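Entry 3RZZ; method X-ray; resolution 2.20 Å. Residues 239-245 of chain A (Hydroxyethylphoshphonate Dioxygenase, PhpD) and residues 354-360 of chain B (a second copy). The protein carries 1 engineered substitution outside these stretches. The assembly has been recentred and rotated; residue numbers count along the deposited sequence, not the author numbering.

Chain A 239-245: DLFLARR
Chain B, residues 354-360: IDHAENH

The last turns of a helix in chain A pack against a loop of chain B, a second copy of the same protein, that leads into a strand, burying 383 Å² in all. Residues 239-244 are helical, with phi/psi near -60/-40 and backbone bonds from Ala A243 N to Asp A239 O and from Arg A244 N to Leu A240 O, both 2.9 Å. Arg A245 is the first to leave helical geometry, at -102/14. Its side chain (m, t, t, chi4 63°) folds back so that NH1 donates to Phe A241 O at 2.8 Å, serving a carbonyl near the helix end.

Chain B runs as a loop into a strand that includes Asn B359 and His B360. Ile B354 (-166/102) and Asp B355 (-98/159) are extended, His B356 turns at -75/2, and Ala B357 (-146/-169) restores extension. End to end the stretches run roughly the same way, yet the register steps back: CA atoms lie 6.8 Å apart for Leu A240 and His B356, 5.2 Å for Arg A244 and Asp B355.

Arg A244 covers the most surface. Its CA-to-CB bond points sideways, but the rotamer t, p, t with chi4 166° carries the guanidinium across to chain B. There NH1 forms a salt bridge with Asp B355 OD1 at 3.2 Å, and both NH1 (2.9 Å) and NH2 (2.8 Å) donate to Glu B358 O, which sits at the edge of the guanidinium near its plane. Arginine suits this place because its planar, charged group offers several N-H donors to a carboxylate and a backbone carbonyl together. Ala B357 CB lies over one guanidinium face, 3.2 Å from Arg A244 NH2; its small methyl fits this close approach.

His B356 comes next. With chi1 57° (p) and chi2 79°, its ring reaches the helix although CA-to-CB points sideways. Arg A244 CD lies over one face, and Arg A244 CG is 3.8 Å from His B356 NE2, so the arginine's aliphatic stem packs against the imidazole, with Arg A244 NE also near, 4.4 Å from His B356 CE1. Leu A240 (m, t) points toward chain B, its CB 3.9 Å from His B356 CD2. The Phe A241 ring (chi1 -75°, chi2 14°) meets the imidazole obliquely, centroids 5.9 Å apart and planes at 48°.

Asp B355 (chi1 -60°, chi2 -148°) points toward the helix, its carboxylate pairing with the arginine's positive charge. Water completes the joint: one molecule donates to Leu A240 O (3.0 Å) and accepts from His B356 N (2.8 Å), while another donates to both Ala A243 O (2.6 Å) and Asp B355 OD2 (2.5 Å), joining two acceptors that could not bond directly.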

# COMPACT_ATOMS: atom_id res chain seq x y z
N ASP A 239 15.55 -12.89 -7.29
CA ASP A 239 15.41 -14.34 -7.13
C ASP A 239 14.03 -14.71 -6.60
O ASP A 239 13.47 -15.73 -6.99
CB ASP A 239 16.49 -14.89 -6.18
CG ASP A 239 17.89 -14.86 -6.80
OD1 ASP A 239 18.00 -15.04 -8.03
OD2 ASP A 239 18.87 -14.66 -6.05
N LEU A 240 13.48 -13.88 -5.72
CA LEU A 240 12.15 -14.13 -5.18
C LEU A 240 11.13 -13.92 -6.30
O LEU A 240 10.19 -14.71 -6.45
CB LEU A 240 11.88 -13.18 -4.01
CG LEU A 240 12.78 -13.45 -2.79
CD1 LEU A 240 12.81 -12.27 -1.85
CD2 LEU A 240 12.28 -14.70 -2.07
N PHE A 241 11.31 -12.86 -7.09
CA PHE A 241 10.42 -12.58 -8.21
C PHE A 241 10.42 -13.78 -9.18
O PHE A 241 9.37 -14.23 -9.62
CB PHE A 241 10.87 -11.32 -8.98
CG PHE A 241 10.58 -10.02 -8.27
CD1 PHE A 241 10.22 -9.99 -6.92
CD2 PHE A 241 10.69 -8.81 -8.95
CE1 PHE A 241 9.98 -8.78 -6.27
CE2 PHE A 241 10.45 -7.59 -8.30
CZ PHE A 241 10.09 -7.58 -6.96
N LEU A 242 11.61 -14.29 -9.48
CA LEU A 242 11.74 -15.41 -10.40
C LEU A 242 11.10 -16.68 -9.82
O LEU A 242 10.31 -17.34 -10.49
CB LEU A 242 13.22 -15.67 -10.71
CG LEU A 242 14.02 -14.44 -11.17
CD1 LEU A 242 15.45 -14.87 -11.46
CD2 LEU A 242 13.38 -13.81 -12.39
N ALA A 243 11.45 -17.01 -8.59
CA ALA A 243 10.88 -18.19 -7.95
C ALA A 243 9.35 -18.07 -7.94
O ALA A 243 8.64 -19.06 -8.05
CB ALA A 243 11.40 -18.31 -6.52
N ARG A 244 8.87 -16.84 -7.81
CA ARG A 244 7.44 -16.55 -7.80
C ARG A 244 6.85 -16.96 -9.15
O ARG A 244 5.72 -17.43 -9.22
CB ARG A 244 7.24 -15.03 -7.54
CG ARG A 244 5.79 -14.52 -7.54
CD ARG A 244 4.95 -15.19 -6.47
NE ARG A 244 3.67 -14.52 -6.27
CZ ARG A 244 2.65 -15.05 -5.59
NH1 ARG A 244 2.77 -16.27 -5.07
NH2 ARG A 244 1.52 -14.37 -5.43
N ARG A 245 7.63 -16.79 -10.21
CA ARG A 245 7.19 -17.12 -11.56
C ARG A 245 7.71 -18.45 -12.12
O ARG A 245 7.61 -18.71 -13.33
CB ARG A 245 7.56 -15.98 -12.49
CG ARG A 245 6.90 -14.68 -12.11
CD ARG A 245 7.37 -13.53 -12.96
NE ARG A 245 6.70 -12.29 -12.60
CZ ARG A 245 6.78 -11.69 -11.42
NH1 ARG A 245 7.52 -12.23 -10.45
NH2 ARG A 245 6.13 -10.56 -11.21
N ILE B 354 7.82 -22.04 -2.30
CA ILE B 354 7.60 -21.02 -1.29
C ILE B 354 7.72 -19.65 -1.94
O ILE B 354 8.81 -19.17 -2.23
CB ILE B 354 8.61 -21.17 -0.13
CG1 ILE B 354 8.36 -20.11 0.94
CG2 ILE B 354 10.04 -21.09 -0.65
CD1 ILE B 354 9.26 -20.24 2.14
N ASP B 355 6.57 -19.03 -2.20
CA ASP B 355 6.54 -17.72 -2.83
C ASP B 355 6.39 -16.64 -1.77
O ASP B 355 5.90 -16.92 -0.66
CB ASP B 355 5.39 -17.61 -3.83
CG ASP B 355 5.48 -18.62 -4.96
OD1 ASP B 355 5.04 -18.30 -6.09
OD2 ASP B 355 5.97 -19.75 -4.71
N HIS B 356 6.78 -15.42 -2.11
CA HIS B 356 6.66 -14.32 -1.16
C HIS B 356 5.22 -13.84 -1.01
O HIS B 356 4.94 -12.91 -0.28
CB HIS B 356 7.59 -13.17 -1.58
CG HIS B 356 7.34 -12.64 -2.96
ND1 HIS B 356 6.31 -11.78 -3.25
CD2 HIS B 356 8.00 -12.85 -4.12
CE1 HIS B 356 6.33 -11.48 -4.54
NE2 HIS B 356 7.35 -12.12 -5.09
N ALA B 357 4.29 -14.49 -1.70
CA ALA B 357 2.88 -14.11 -1.59
C ALA B 357 1.98 -15.35 -1.72
O ALA B 357 2.46 -16.48 -1.68
CB ALA B 357 2.53 -13.05 -2.66
N GLU B 358 0.68 -15.12 -1.88
CA GLU B 358 -0.30 -16.19 -1.99
C GLU B 358 -0.32 -16.95 -3.31
O GLU B 358 -0.00 -16.41 -4.38
CB GLU B 358 -1.69 -15.64 -1.72
CG GLU B 358 -1.95 -15.35 -0.25
CD GLU B 358 -3.19 -14.53 -0.02
OE1 GLU B 358 -4.25 -14.86 -0.62
OE2 GLU B 358 -3.12 -13.56 0.75
N ASN B 359 -0.68 -18.22 -3.22
CA ASN B 359 -0.79 -19.08 -4.39
C ASN B 359 -2.18 -19.70 -4.42
O ASN B 359 -2.77 -19.99 -3.36
CB ASN B 359 0.23 -20.23 -4.36
CG ASN B 359 1.66 -19.77 -4.59
OD1 ASN B 359 1.91 -18.91 -5.43
ND2 ASN B 359 2.60 -20.35 -3.86
N HIS B 360 -2.70 -19.88 -5.62
CA HIS B 360 -3.98 -20.53 -5.83
C HIS B 360 -3.67 -21.60 -6.86
O HIS B 360 -3.18 -21.29 -7.94
CB HIS B 360 -5.03 -19.57 -6.39
CG HIS B 360 -5.70 -18.72 -5.36
ND1 HIS B 360 -5.26 -17.45 -5.04
CD2 HIS B 360 -6.82 -18.93 -4.63
CE1 HIS B 360 -6.09 -16.92 -4.15
NE2 HIS B 360 -7.04 -17.79 -3.89
O HOH W 1 8.78 -15.84 -4.06
O HOH W 2 7.64 -20.76 -6.32
O HOH W 3 6.91 -11.30 -7.56